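PDB 4WY5: esterase from Rhizomucor miehei, which probably hydrolyses carboxylic esters as a carboxylesterase of the alpha/beta hydrolase fold. Local coordinates for residues P6-V11 with A259-L264; V195-Y200 with R265-K270; A238-A243 with E269-Q274. All coordinates share one frame; numbering follows the deposited sequence.

Contact 1: residues P6-V11 with A259-L264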
ATOM      1  N   PRO A   6      -2.582   3.393 -19.232  1.00 28.56           N
ATOM      2  CA  PRO A   6      -2.361   2.021 -18.730  1.00 29.29           C
ATOM      3  C   PRO A   6      -3.642   1.179 -18.628  1.00 26.26           C
ATOM      4  O   PRO A   6      -4.752   1.732 -18.608  1.00 28.11           O
ATOM      5  CB  PRO A   6      -1.762   2.247 -17.325  1.00 21.96           C
ATOM      6  CG  PRO A   6      -2.221   3.612 -16.923  1.00 25.53           C
ATOM      7  CD  PRO A   6      -2.216   4.402 -18.215  1.00 30.06           C
ATOM      8  N   PRO A   7      -3.485  -0.155 -18.574  1.00 23.82           N
ATOM      9  CA  PRO A   7      -4.601  -1.081 -18.327  1.00 25.86           C
ATOM     10  C   PRO A   7      -5.327  -0.860 -16.981  1.00 26.99           C
ATOM     11  O   PRO A   7      -4.704  -0.466 -15.974  1.00 22.35           O
ATOM     12  CB  PRO A   7      -3.923  -2.472 -18.336  1.00 21.98           C
ATOM     13  CG  PRO A   7      -2.638  -2.292 -19.099  1.00 21.45           C
ATOM     14  CD  PRO A   7      -2.215  -0.862 -18.861  1.00 28.01           C
ATOM     15  N   ILE A   8      -6.638  -1.116 -16.978  1.00 22.26           N
ATOM     16  CA  ILE A   8      -7.415  -1.167 -15.746  1.00 22.78           C
ATOM     17  C   ILE A   8      -7.988  -2.584 -15.582  1.00 26.39           C
ATOM     18  O   ILE A   8      -8.132  -3.316 -16.569  1.00 24.48           O
ATOM     19  CB  ILE A   8      -8.566  -0.126 -15.736  1.00 22.60           C
ATOM     20  CG1 ILE A   8      -9.536  -0.375 -16.894  1.00 24.51           C
ATOM     21  CG2 ILE A   8      -8.015   1.295 -15.803  1.00 20.73           C
ATOM     22  CD1 ILE A   8     -10.775   0.538 -16.893  1.00 23.35           C
ATOM     23  N   HIS A   9      -8.337  -2.963 -14.350  1.00 24.32           N
ATOM     24  CA  HIS A   9      -8.916  -4.286 -14.094  1.00 20.64           C
ATOM     25  C   HIS A   9     -10.253  -4.456 -14.847  1.00 24.40           C
ATOM     26  O   HIS A   9     -11.073  -3.527 -14.903  1.00 26.10           O
ATOM     27  CB  HIS A   9      -9.109  -4.492 -12.584  1.00 19.52           C
ATOM     28  CG  HIS A   9      -9.402  -5.906 -12.185  1.00 23.95           C
ATOM     29  ND1 HIS A   9     -10.623  -6.507 -12.427  1.00 23.70           N
ATOM     30  CD2 HIS A   9      -8.644  -6.831 -11.543  1.00 25.12           C
ATOM     31  CE1 HIS A   9     -10.598  -7.745 -11.954  1.00 28.61           C
ATOM     32  NE2 HIS A   9      -9.411  -7.972 -11.422  1.00 25.76           N
ATOM     33  N   PRO A  10     -10.460  -5.639 -15.451  1.00 26.93           N
ATOM     34  CA  PRO A  10     -11.672  -5.951 -16.224  1.00 25.26           C
ATOM     35  C   PRO A  10     -12.978  -5.596 -15.512  1.00 24.74           C
ATOM     36  O   PRO A  10     -13.914  -5.166 -16.183  1.00 29.34           O
ATOM     37  CB  PRO A  10     -11.571  -7.469 -16.434  1.00 21.44           C
ATOM     38  CG  PRO A  10     -10.098  -7.737 -16.452  1.00 27.43           C
ATOM     39  CD  PRO A  10      -9.462  -6.725 -15.523  1.00 26.64           C
ATOM     40  N   VAL A  11     -13.044  -5.754 -14.192  1.00 28.28           N
ATOM     41  CA  VAL A  11     -14.247  -5.384 -13.442  1.00 23.57           C
ATOM     42  C   VAL A  11     -14.554  -3.888 -13.578  1.00 24.20           C
ATOM     43  O   VAL A  11     -15.715  -3.510 -13.691  1.00 27.47           O
ATOM     44  CB  VAL A  11     -14.117  -5.763 -11.949  1.00 23.33           C
ATOM     45  CG1 VAL A  11     -15.094  -4.969 -11.083  1.00 21.65           C
ATOM     46  CG2 VAL A  11     -14.341  -7.262 -11.755  1.00 27.21           C
ATOM     47  N   ALA A 259      -5.611   6.713  -6.947  1.00 24.22           N
ATOM     48  CA  ALA A 259      -5.899   5.719  -7.988  1.00 22.21           C
ATOM     49  C   ALA A 259      -5.182   6.053  -9.306  1.00 23.63           C
ATOM     50  O   ALA A 259      -5.158   7.211  -9.717  1.00 22.72           O
ATOM     51  CB  ALA A 259      -7.410   5.612  -8.219  1.00 18.88           C
ATOM     52  N   GLU A 260      -4.590   5.044  -9.954  1.00 20.43           N
ATOM     53  CA  GLU A 260      -3.763   5.278 -11.143  1.00 21.36           C
ATOM     54  C   GLU A 260      -4.514   5.963 -12.288  1.00 21.38           C
ATOM     55  O   GLU A 260      -3.990   6.890 -12.898  1.00 23.46           O
ATOM     56  CB  GLU A 260      -3.141   3.964 -11.668  1.00 23.23           C
ATOM     57  CG  GLU A 260      -2.253   4.202 -12.912  1.00 21.80           C
ATOM     58  CD  GLU A 260      -1.563   2.952 -13.440  1.00 26.08           C
ATOM     59  OE1 GLU A 260      -2.243   1.900 -13.542  1.00 28.51           O
ATOM     60  OE2 GLU A 260      -0.348   3.025 -13.775  1.00 19.61           O
ATOM     61  N   SER A 261      -5.721   5.494 -12.599  1.00 20.35           N
ATOM     62  CA  SER A 261      -6.500   6.068 -13.698  1.00 20.19           C
ATOM     63  C   SER A 261      -7.647   6.920 -13.152  1.00 22.38           C
ATOM     64  O   SER A 261      -8.810   6.484 -13.124  1.00 19.08           O
ATOM     65  CB  SER A 261      -7.043   4.964 -14.612  1.00 22.71           C
ATOM     66  OG  SER A 261      -5.993   4.316 -15.325  1.00 19.56           O
ATOM     67  N   ASP A 262      -7.310   8.147 -12.752  1.00 18.89           N
ATOM     68  CA  ASP A 262      -8.217   9.006 -12.006  1.00 21.41           C
ATOM     69  C   ASP A 262      -7.773  10.460 -12.160  1.00 23.27           C
ATOM     70  O   ASP A 262      -6.628  10.787 -11.814  1.00 23.66           O
ATOM     71  CB  ASP A 262      -8.229   8.577 -10.520  1.00 21.00           C
ATOM     72  CG  ASP A 262      -9.179   9.406  -9.652  1.00 24.23           C
ATOM     73  OD1 ASP A 262      -9.767  10.393 -10.153  1.00 17.56           O
ATOM     74  OD2 ASP A 262      -9.330   9.071  -8.440  1.00 24.19           O
ATOM     75  N   VAL A 263      -8.680  11.335 -12.622  1.00 20.69           N
ATOM     76  CA  VAL A 263      -8.354  12.764 -12.822  1.00 25.50           C
ATOM     77  C   VAL A 263      -7.799  13.436 -11.561  1.00 24.30           C
ATOM     78  O   VAL A 263      -6.945  14.319 -11.658  1.00 19.32           O
ATOM     79  CB  VAL A 263      -9.584  13.610 -13.320  1.00 23.73           C
ATOM     80  CG1 VAL A 263      -9.999  13.191 -14.700  1.00 21.66           C
ATOM     81  CG2 VAL A 263     -10.766  13.492 -12.368  1.00 27.34           C
ATOM     82  N   LEU A 264      -8.278  13.001 -10.388  1.00 25.88           N
ATOM     83  CA  LEU A 264      -7.855  13.569  -9.095  1.00 23.45           C
ATOM     84  C   LEU A 264      -6.519  13.010  -8.576  1.00 25.38           C
ATOM     85  O   LEU A 264      -6.084  13.353  -7.467  1.00 26.38           O
ATOM     86  CB  LEU A 264      -8.934  13.324  -8.034  1.00 20.97           C
ATOM     87  CG  LEU A 264     -10.358  13.855  -8.274  1.00 23.72           C
ATOM     88  CD1 LEU A 264     -11.285  13.428  -7.135  1.00 17.88           C
ATOM     89  CD2 LEU A 264     -10.346  15.379  -8.413  1.00 18.29           C
TER
HETATM   90  O   HOH W   1      -6.056   3.994 -18.110  1.00 22.90           O
HETATM   91  O   HOH W   2      -4.804   1.930 -14.407  1.00 20.44           O
HETATM   92  O   HOH W   3      -1.930  -0.798 -14.762  1.00 21.70           O
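Pro-6 lays its ring against the carboxylate of Glu-260, CG standing 3.6 Å from Glu-260 CD and CB reaching both carboxylate oxygens; the ring and the acid cross obliquely. Glu-260 gets there because its CG is anti to the backbone N (chi1 -179°) and its chain stays extended beyond that atom. The second direct touch is smaller: the CG2 branch of Ile-8 rests on the hydroxyl of Ser-261, CG2 to OG 3.7 Å.

No hydrogen bond passes directly between P6-V11 and A259-L264; water carries the polar part. One water donates to Pro-6 O and to Ser-261 OG (2.8 Å). A second donates to Pro-7 O and to Glu-260 OE1 (2.7 Å) while it accepts from Ser-261 OG, and a third also joins Pro-7 O to Glu-260 OE1. Glu-260 OE1 has a further partner in Gly-289 N.

Capping bonds settle each segment by itself. His-9 ND1 takes Val-11 N in its ring plane at the start of helix 10-19, and Asp-262 OD1 accepts from Leu-264 N at 3.0 Å ahead of helix 265-277. Asp-262 OD2 meets His-292 ND1, consistent with the acid of a Ser-His-Asp triad. The N-terminal arm is thus joined to the loop carrying this acid by proline packing and water-bridged carbonyls, without any direct polar bond.

Contact 2: residues V195-Y200 with R265-K270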
ATOM      1  N   VAL A 195      -8.030  23.990  -6.477  1.00 27.68           N
ATOM      2  CA  VAL A 195      -8.787  25.154  -6.947  1.00 26.55           C
ATOM      3  C   VAL A 195      -9.076  24.992  -8.429  1.00 25.11           C
ATOM      4  O   VAL A 195     -10.203  25.157  -8.876  1.00 29.41           O
ATOM      5  CB  VAL A 195      -8.043  26.490  -6.740  1.00 27.10           C
ATOM      6  CG1 VAL A 195      -8.935  27.644  -7.159  1.00 25.60           C
ATOM      7  CG2 VAL A 195      -7.649  26.670  -5.295  1.00 30.41           C
ATOM      8  N   SER A 196      -8.039  24.643  -9.184  1.00 28.40           N
ATOM      9  CA  SER A 196      -8.157  24.393 -10.613  1.00 29.38           C
ATOM     10  C   SER A 196      -7.556  23.032 -10.981  1.00 28.17           C
ATOM     11  O   SER A 196      -6.372  22.794 -10.763  1.00 27.70           O
ATOM     12  CB  SER A 196      -7.462  25.513 -11.394  1.00 33.28           C
ATOM     13  OG  SER A 196      -7.385  25.191 -12.772  1.00 37.86           O
ATOM     14  N   HIS A 197      -8.370  22.151 -11.558  1.00 29.61           N
ATOM     15  CA  HIS A 197      -7.947  20.774 -11.827  1.00 27.91           C
ATOM     16  C   HIS A 197      -7.103  20.636 -13.097  1.00 32.53           C
ATOM     17  O   HIS A 197      -6.282  19.713 -13.194  1.00 30.95           O
ATOM     18  CB  HIS A 197      -9.165  19.832 -11.931  1.00 30.33           C
ATOM     19  CG  HIS A 197      -9.992  19.735 -10.682  1.00 35.39           C
ATOM     20  ND1 HIS A 197      -9.604  18.994  -9.580  1.00 31.78           N
ATOM     21  CD2 HIS A 197     -11.198  20.271 -10.365  1.00 31.57           C
ATOM     22  CE1 HIS A 197     -10.528  19.091  -8.639  1.00 31.81           C
ATOM     23  NE2 HIS A 197     -11.508  19.856  -9.092  1.00 28.18           N
ATOM     24  N   ALA A 198      -7.296  21.542 -14.061  1.00 33.00           N
ATOM     25  CA  ALA A 198      -6.642  21.447 -15.376  1.00 28.18           C
ATOM     26  C   ALA A 198      -5.142  21.709 -15.318  1.00 25.22           C
ATOM     27  O   ALA A 198      -4.437  21.542 -16.301  1.00 33.12           O
ATOM     28  CB  ALA A 198      -7.295  22.413 -16.365  1.00 33.20           C
ATOM     29  N   LYS A 199      -4.665  22.130 -14.161  1.00 26.49           N
ATOM     30  CA  LYS A 199      -3.242  22.278 -13.907  1.00 29.92           C
ATOM     31  C   LYS A 199      -2.504  20.927 -13.928  1.00 31.80           C
ATOM     32  O   LYS A 199      -1.307  20.872 -14.179  1.00 33.44           O
ATOM     33  CB  LYS A 199      -3.053  22.952 -12.542  1.00 32.62           C
ATOM     34  CG  LYS A 199      -1.620  23.137 -12.079  1.00 36.07           C
ATOM     35  CD  LYS A 199      -1.586  23.527 -10.593  1.00 40.34           C
ATOM     36  CE  LYS A 199      -0.152  23.735 -10.072  1.00 49.48           C
ATOM     37  NZ  LYS A 199      -0.124  24.057  -8.601  1.00 45.39           N
ATOM     38  N   TYR A 200      -3.218  19.841 -13.654  1.00 30.16           N
ATOM     39  CA  TYR A 200      -2.572  18.541 -13.490  1.00 30.12           C
ATOM     40  C   TYR A 200      -2.776  17.613 -14.699  1.00 27.33           C
ATOM     41  O   TYR A 200      -3.873  17.541 -15.283  1.00 26.06           O
ATOM     42  CB  TYR A 200      -3.090  17.853 -12.206  1.00 30.96           C
ATOM     43  CG  TYR A 200      -2.841  18.632 -10.922  1.00 26.72           C
ATOM     44  CD1 TYR A 200      -1.615  18.547 -10.251  1.00 24.98           C
ATOM     45  CD2 TYR A 200      -3.835  19.444 -10.378  1.00 23.08           C
ATOM     46  CE1 TYR A 200      -1.388  19.262  -9.078  1.00 25.52           C
ATOM     47  CE2 TYR A 200      -3.624  20.159  -9.214  1.00 22.18           C
ATOM     48  CZ  TYR A 200      -2.404  20.064  -8.564  1.00 28.82           C
ATOM     49  OH  TYR A 200      -2.204  20.775  -7.397  1.00 29.42           O
ATOM     50  N   ARG A 265      -5.860  12.175  -9.378  1.00 20.87           N
ATOM     51  CA  ARG A 265      -4.678  11.447  -8.909  1.00 27.37           C
ATOM     52  C   ARG A 265      -3.539  12.341  -8.433  1.00 25.05           C
ATOM     53  O   ARG A 265      -3.082  12.234  -7.281  1.00 22.78           O
ATOM     54  CB  ARG A 265      -4.163  10.534 -10.025  1.00 25.17           C
ATOM     55  CG  ARG A 265      -2.974   9.681  -9.659  1.00 25.91           C
ATOM     56  CD  ARG A 265      -2.492   8.911 -10.879  1.00 22.56           C
ATOM     57  NE  ARG A 265      -1.643   9.729 -11.740  1.00 21.26           N
ATOM     58  CZ  ARG A 265      -1.278   9.387 -12.976  1.00 26.12           C
ATOM     59  NH1 ARG A 265      -1.702   8.247 -13.505  1.00 24.25           N
ATOM     60  NH2 ARG A 265      -0.486  10.187 -13.683  1.00 23.08           N
ATOM     61  N   ASP A 266      -3.122  13.249  -9.312  1.00 22.44           N
ATOM     62  CA  ASP A 266      -1.912  14.023  -9.103  1.00 21.08           C
ATOM     63  C   ASP A 266      -2.110  15.078  -8.017  1.00 20.01           C
ATOM     64  O   ASP A 266      -1.171  15.427  -7.304  1.00 19.70           O
ATOM     65  CB  ASP A 266      -1.479  14.715 -10.413  1.00 25.73           C
ATOM     66  CG  ASP A 266      -1.038  13.738 -11.500  1.00 24.39           C
ATOM     67  OD1 ASP A 266      -0.889  12.534 -11.215  1.00 24.33           O
ATOM     68  OD2 ASP A 266      -0.829  14.184 -12.655  1.00 23.68           O
ATOM     69  N   GLU A 267      -3.326  15.603  -7.895  1.00 20.75           N
ATOM     70  CA  GLU A 267      -3.577  16.597  -6.861  1.00 22.42           C
ATOM     71  C   GLU A 267      -3.663  15.909  -5.508  1.00 23.39           C
ATOM     72  O   GLU A 267      -3.335  16.504  -4.472  1.00 26.35           O
ATOM     73  CB  GLU A 267      -4.846  17.402  -7.160  1.00 23.04           C
ATOM     74  CG  GLU A 267      -6.162  16.686  -6.911  1.00 22.62           C
ATOM     75  CD  GLU A 267      -7.326  17.452  -7.529  1.00 26.91           C
ATOM     76  OE1 GLU A 267      -7.286  17.647  -8.765  1.00 25.57           O
ATOM     77  OE2 GLU A 267      -8.262  17.872  -6.793  1.00 22.46           O
ATOM     78  N   GLY A 268      -4.074  14.645  -5.512  1.00 17.74           N
ATOM     79  CA  GLY A 268      -4.011  13.863  -4.303  1.00 18.63           C
ATOM     80  C   GLY A 268      -2.566  13.640  -3.885  1.00 22.76           C
ATOM     81  O   GLY A 268      -2.231  13.772  -2.705  1.00 21.16           O
ATOM     82  N   GLU A 269      -1.698  13.319  -4.844  1.00 19.51           N
ATOM     83  CA  GLU A 269      -0.305  13.033  -4.498  1.00 22.97           C
ATOM     84  C   GLU A 269       0.400  14.334  -4.085  1.00 21.07           C
ATOM     85  O   GLU A 269       1.298  14.323  -3.245  1.00 18.29           O
ATOM     86  CB  GLU A 269       0.433  12.346  -5.671  1.00 20.57           C
ATOM     87  CG  GLU A 269      -0.204  11.015  -6.112  1.00 19.59           C
ATOM     88  CD  GLU A 269       0.577  10.251  -7.178  1.00 21.13           C
ATOM     89  OE1 GLU A 269       1.663  10.712  -7.622  1.00 21.46           O
ATOM     90  OE2 GLU A 269       0.089   9.166  -7.595  1.00 21.51           O
ATOM     91  N   LYS A 270      -0.067  15.468  -4.601  1.00 24.03           N
ATOM     92  CA  LYS A 270       0.535  16.751  -4.230  1.00 21.02           C
ATOM     93  C   LYS A 270       0.210  17.093  -2.781  1.00 20.34           C
ATOM     94  O   LYS A 270       1.061  17.592  -2.063  1.00 23.34           O
ATOM     95  CB  LYS A 270       0.061  17.865  -5.156  1.00 22.19           C
ATOM     96  CG  LYS A 270       0.547  19.264  -4.763  1.00 27.73           C
ATOM     97  CD  LYS A 270       2.026  19.481  -5.063  1.00 22.31           C
ATOM     98  CE  LYS A 270       2.469  20.876  -4.603  1.00 25.88           C
ATOM     99  NZ  LYS A 270       3.740  21.313  -5.265  1.00 32.54           N
TER
HETATM  100  O   HOH W   4       1.588  21.606  -7.650  1.00 36.67           O
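Tyr-200 and His-197 lean on the first turns of helix 265-277, which follows strand 254-259 in the alpha/beta hydrolase fold. Arg-265 opens this helix without reaching V195-Y200; its NE bonds Asp-266 OD1 in a salt bridge of 3.0 Å, the acceptor lying near the guanidinium plane.

Asp-266 comes next. Its CB lies 3.8 Å from Tyr-200 CD1, the two side chains sliding past each other in opposite directions, and its OD2 accepts from Ser-202 N at the start of helix 201-206.

Glu-267 does two jobs. Its CB sits over one face of the Tyr-200 ring, 3.9 Å from the centroid and 22° off the ring normal, a CH-pi contact; Lys-199 CD lies over the opposite face. Farther out, the carboxylate receives His-197: ND1 donates to OE1 over 2.8 Å, on the syn lone pair, with ring and carboxylate planes only 14° apart. OE2 accepts from the backbone N atoms of Thr-193 and Ala-194, so the buried acid is gripped through both oxygens and ties the loop to the helix. This carboxylate would probably favour a protonated imidazole.

Lys-270 closes the segment. Its CG comes to 4.1 Å from Tyr-200 OH, the side chains crossing at about a right angle; that hydroxyl is bonded to Glu-241 OE2. One water accepts from Lys-199 NZ at 3.1 Å and, more weakly, from Lys-270 NZ at 3.2 Å.

Contact 3: residues A238-A243 with E269-Q274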
ATOM      1  N   ALA A 238     -12.225  24.620   1.902  1.00 29.15           N
ATOM      2  CA  ALA A 238     -12.984  24.256   0.707  1.00 31.36           C
ATOM      3  C   ALA A 238     -12.084  23.554  -0.305  1.00 33.26           C
ATOM      4  O   ALA A 238     -12.418  22.477  -0.819  1.00 30.27           O
ATOM      5  CB  ALA A 238     -13.609  25.486   0.066  1.00 27.57           C
ATOM      6  N   THR A 239     -10.940  24.170  -0.581  1.00 28.21           N
ATOM      7  CA  THR A 239      -9.995  23.608  -1.531  1.00 29.97           C
ATOM      8  C   THR A 239      -8.633  23.455  -0.848  1.00 32.31           C
ATOM      9  O   THR A 239      -7.823  24.392  -0.814  1.00 31.17           O
ATOM     10  CB  THR A 239      -9.882  24.492  -2.814  1.00 29.91           C
ATOM     11  OG1 THR A 239      -9.567  25.843  -2.457  1.00 25.24           O
ATOM     12  CG2 THR A 239     -11.196  24.463  -3.613  1.00 21.93           C
ATOM     13  N   LEU A 240      -8.419  22.251  -0.307  1.00 31.12           N
ATOM     14  CA  LEU A 240      -7.242  21.846   0.458  1.00 25.23           C
ATOM     15  C   LEU A 240      -5.886  22.253  -0.163  1.00 25.90           C
ATOM     16  O   LEU A 240      -4.904  22.475   0.546  1.00 25.67           O
ATOM     17  CB  LEU A 240      -7.261  20.317   0.642  1.00 26.75           C
ATOM     18  CG  LEU A 240      -7.952  19.568   1.800  1.00 27.06           C
ATOM     19  CD1 LEU A 240      -8.181  20.434   3.016  1.00 18.74           C
ATOM     20  CD2 LEU A 240      -9.238  18.867   1.368  1.00 28.15           C
ATOM     21  N   GLU A 241      -5.827  22.327  -1.485  1.00 23.97           N
ATOM     22  CA  GLU A 241      -4.589  22.687  -2.171  1.00 29.05           C
ATOM     23  C   GLU A 241      -4.017  24.044  -1.715  1.00 30.32           C
ATOM     24  O   GLU A 241      -2.806  24.276  -1.806  1.00 31.43           O
ATOM     25  CB  GLU A 241      -4.850  22.691  -3.671  1.00 28.54           C
ATOM     26  CG  GLU A 241      -3.693  23.001  -4.558  1.00 32.48           C
ATOM     27  CD  GLU A 241      -4.185  23.375  -5.930  1.00 36.26           C
ATOM     28  OE1 GLU A 241      -5.298  23.953  -6.005  1.00 31.66           O
ATOM     29  OE2 GLU A 241      -3.489  23.069  -6.921  1.00 36.98           O
ATOM     30  N   LEU A 242      -4.878  24.912  -1.184  1.00 29.51           N
ATOM     31  CA  LEU A 242      -4.466  26.251  -0.749  1.00 33.36           C
ATOM     32  C   LEU A 242      -3.770  26.287   0.613  1.00 34.29           C
ATOM     33  O   LEU A 242      -3.233  27.326   1.012  1.00 33.33           O
ATOM     34  CB  LEU A 242      -5.678  27.195  -0.704  1.00 28.33           C
ATOM     35  CG  LEU A 242      -6.350  27.502  -2.050  1.00 33.25           C
ATOM     36  CD1 LEU A 242      -7.553  28.458  -1.897  1.00 27.34           C
ATOM     37  CD2 LEU A 242      -5.319  28.048  -3.032  1.00 28.36           C
ATOM     38  N   ALA A 243      -3.772  25.162   1.321  1.00 32.34           N
ATOM     39  CA  ALA A 243      -3.252  25.131   2.684  1.00 29.24           C
ATOM     40  C   ALA A 243      -1.778  25.534   2.750  1.00 30.67           C
ATOM     41  O   ALA A 243      -0.969  25.120   1.920  1.00 27.66           O
ATOM     42  CB  ALA A 243      -3.452  23.751   3.291  1.00 29.96           C
ATOM     43  N   GLU A 269      -1.698  13.319  -4.844  1.00 19.51           N
ATOM     44  CA  GLU A 269      -0.305  13.033  -4.498  1.00 22.97           C
ATOM     45  C   GLU A 269       0.400  14.334  -4.085  1.00 21.07           C
ATOM     46  O   GLU A 269       1.298  14.323  -3.245  1.00 18.29           O
ATOM     47  CB  GLU A 269       0.433  12.346  -5.671  1.00 20.57           C
ATOM     48  CG  GLU A 269      -0.204  11.015  -6.112  1.00 19.59           C
ATOM     49  CD  GLU A 269       0.577  10.251  -7.178  1.00 21.13           C
ATOM     50  OE1 GLU A 269       1.663  10.712  -7.622  1.00 21.46           O
ATOM     51  OE2 GLU A 269       0.089   9.166  -7.595  1.00 21.51           O
ATOM     52  N   LYS A 270      -0.067  15.468  -4.601  1.00 24.03           N
ATOM     53  CA  LYS A 270       0.535  16.751  -4.230  1.00 21.02           C
ATOM     54  C   LYS A 270       0.210  17.093  -2.781  1.00 20.34           C
ATOM     55  O   LYS A 270       1.061  17.592  -2.063  1.00 23.34           O
ATOM     56  CB  LYS A 270       0.061  17.865  -5.156  1.00 22.19           C
ATOM     57  CG  LYS A 270       0.547  19.264  -4.763  1.00 27.73           C
ATOM     58  CD  LYS A 270       2.026  19.481  -5.063  1.00 22.31           C
ATOM     59  CE  LYS A 270       2.469  20.876  -4.603  1.00 25.88           C
ATOM     60  NZ  LYS A 270       3.740  21.313  -5.265  1.00 32.54           N
ATOM     61  N   TYR A 271      -0.997  16.779  -2.331  1.00 20.59           N
ATOM     62  CA  TYR A 271      -1.355  17.040  -0.929  1.00 23.90           C
ATOM     63  C   TYR A 271      -0.522  16.181   0.034  1.00 23.48           C
ATOM     64  O   TYR A 271      -0.131  16.640   1.114  1.00 24.52           O
ATOM     65  CB  TYR A 271      -2.862  16.798  -0.694  1.00 20.22           C
ATOM     66  CG  TYR A 271      -3.394  17.301   0.642  1.00 20.38           C
ATOM     67  CD1 TYR A 271      -3.462  18.668   0.922  1.00 22.89           C
ATOM     68  CD2 TYR A 271      -3.830  16.411   1.621  1.00 17.17           C
ATOM     69  CE1 TYR A 271      -3.947  19.135   2.143  1.00 22.53           C
ATOM     70  CE2 TYR A 271      -4.316  16.860   2.841  1.00 22.01           C
ATOM     71  CZ  TYR A 271      -4.377  18.226   3.102  1.00 25.38           C
ATOM     72  OH  TYR A 271      -4.858  18.681   4.320  1.00 19.79           O
ATOM     73  N   ALA A 272      -0.225  14.945  -0.360  1.00 26.04           N
ATOM     74  CA  ALA A 272       0.671  14.096   0.435  1.00 25.87           C
ATOM     75  C   ALA A 272       2.025  14.787   0.641  1.00 23.31           C
ATOM     76  O   ALA A 272       2.583  14.779   1.741  1.00 26.32           O
ATOM     77  CB  ALA A 272       0.860  12.725  -0.242  1.00 17.26           C
ATOM     78  N   GLN A 273       2.544  15.371  -0.432  1.00 19.22           N
ATOM     79  CA  GLN A 273       3.811  16.093  -0.400  1.00 25.29           C
ATOM     80  C   GLN A 273       3.756  17.313   0.533  1.00 26.51           C
ATOM     81  O   GLN A 273       4.719  17.596   1.250  1.00 25.60           O
ATOM     82  CB  GLN A 273       4.207  16.536  -1.818  1.00 25.44           C
ATOM     83  CG  GLN A 273       4.401  15.397  -2.825  1.00 24.01           C
ATOM     84  CD  GLN A 273       4.768  15.891  -4.234  1.00 29.70           C
ATOM     85  OE1 GLN A 273       5.039  17.075  -4.448  1.00 24.93           O
ATOM     86  NE2 GLN A 273       4.793  14.970  -5.194  1.00 32.00           N
ATOM     87  N   GLN A 274       2.624  18.022   0.507  1.00 26.51           N
ATOM     88  CA  GLN A 274       2.381  19.198   1.355  1.00 28.83           C
ATOM     89  C   GLN A 274       2.383  18.833   2.844  1.00 27.25           C
ATOM     90  O   GLN A 274       2.960  19.542   3.686  1.00 24.88           O
ATOM     91  CB  GLN A 274       1.024  19.850   1.015  1.00 23.88           C
ATOM     92  CG  GLN A 274       0.845  20.346  -0.428  1.00 25.20           C
ATOM     93  CD  GLN A 274      -0.531  20.991  -0.674  1.00 27.28           C
ATOM     94  OE1 GLN A 274      -1.311  20.537  -1.522  1.00 24.51           O
ATOM     95  NE2 GLN A 274      -0.828  22.054   0.074  1.00 25.52           N
TER
HETATM   96  O   HOH W   5       1.178  23.561   1.558  1.00 21.49           O
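A short 3-10 turn, residues 240-242, packs against the middle of helix 265-277 in the alpha/beta hydrolase fold, Leu-240 meeting Tyr-271 and the backbone of the turn meeting Gln-274. Leu-240 meets the phenol at CE1 and CZ: CB is 3.8 Å from Tyr-271 CE1, CG stands about equally far from CE1 and CZ, and CD1 extends to 4.0 Å from the Tyr-271 OH. With CG anti to the backbone N (chi1 -168°), Tyr-271 projects its ring from the helix to meet this leucine. Helix 162-176 adds to the same apolar patch, Ala-168 touching both Leu-240 and Tyr-271.

Gln-274, one turn farther along, brings its amide to the carbonyl end of the turn. Its chain is extended beyond CG, carrying CD toward the turn; NE2 lies 3.5 Å from Glu-241 O and 3.6 Å from Ala-243 O. Neither approach is a direct hydrogen bond. A water completes the link instead, donating to Ala-243 O at 2.7 Å and accepting from Gln-274 NE2 at 2.9 Å.

Inside the turn, Leu-240 O accepts from Ala-243 N. The side chain of Glu-241 starts off away from the helix, and its carboxylate bonds to Tyr-200 OH and Val-195 N. The contact therefore divides by chemistry: buried carbon-to-ring packing at Leu-240 and Tyr-271, and beside it a polar part where one water joins the glutamine amide to the carbonyl of Ala-243, just past the turn.

Contacts 2 and 3 share helix 265-277, their segments overlapping at Glu-269 and Lys-270, whereas contact 1 sits on the loop just before that helix. Contact 2 lies at the surface; contacts 1 and 3 are partly buried. A direct hydrogen bond crosses the two segments only in contact 2; contacts 1 and 3 rely on water for the hydrogen-bonded links between their segments, beside proline packing in contact 1 and leucine-tyrosine packing in contact 3. Arg-265 NH1 to Glu-260 O ties contacts 1 and 2, and the Glu-241 carboxylate ties contacts 2 and 3, whose centres are about 9 Å apart. Contacts 1 and 3 do not touch within the chain, though Pro-7 packs on Gln-273 of the second subunit.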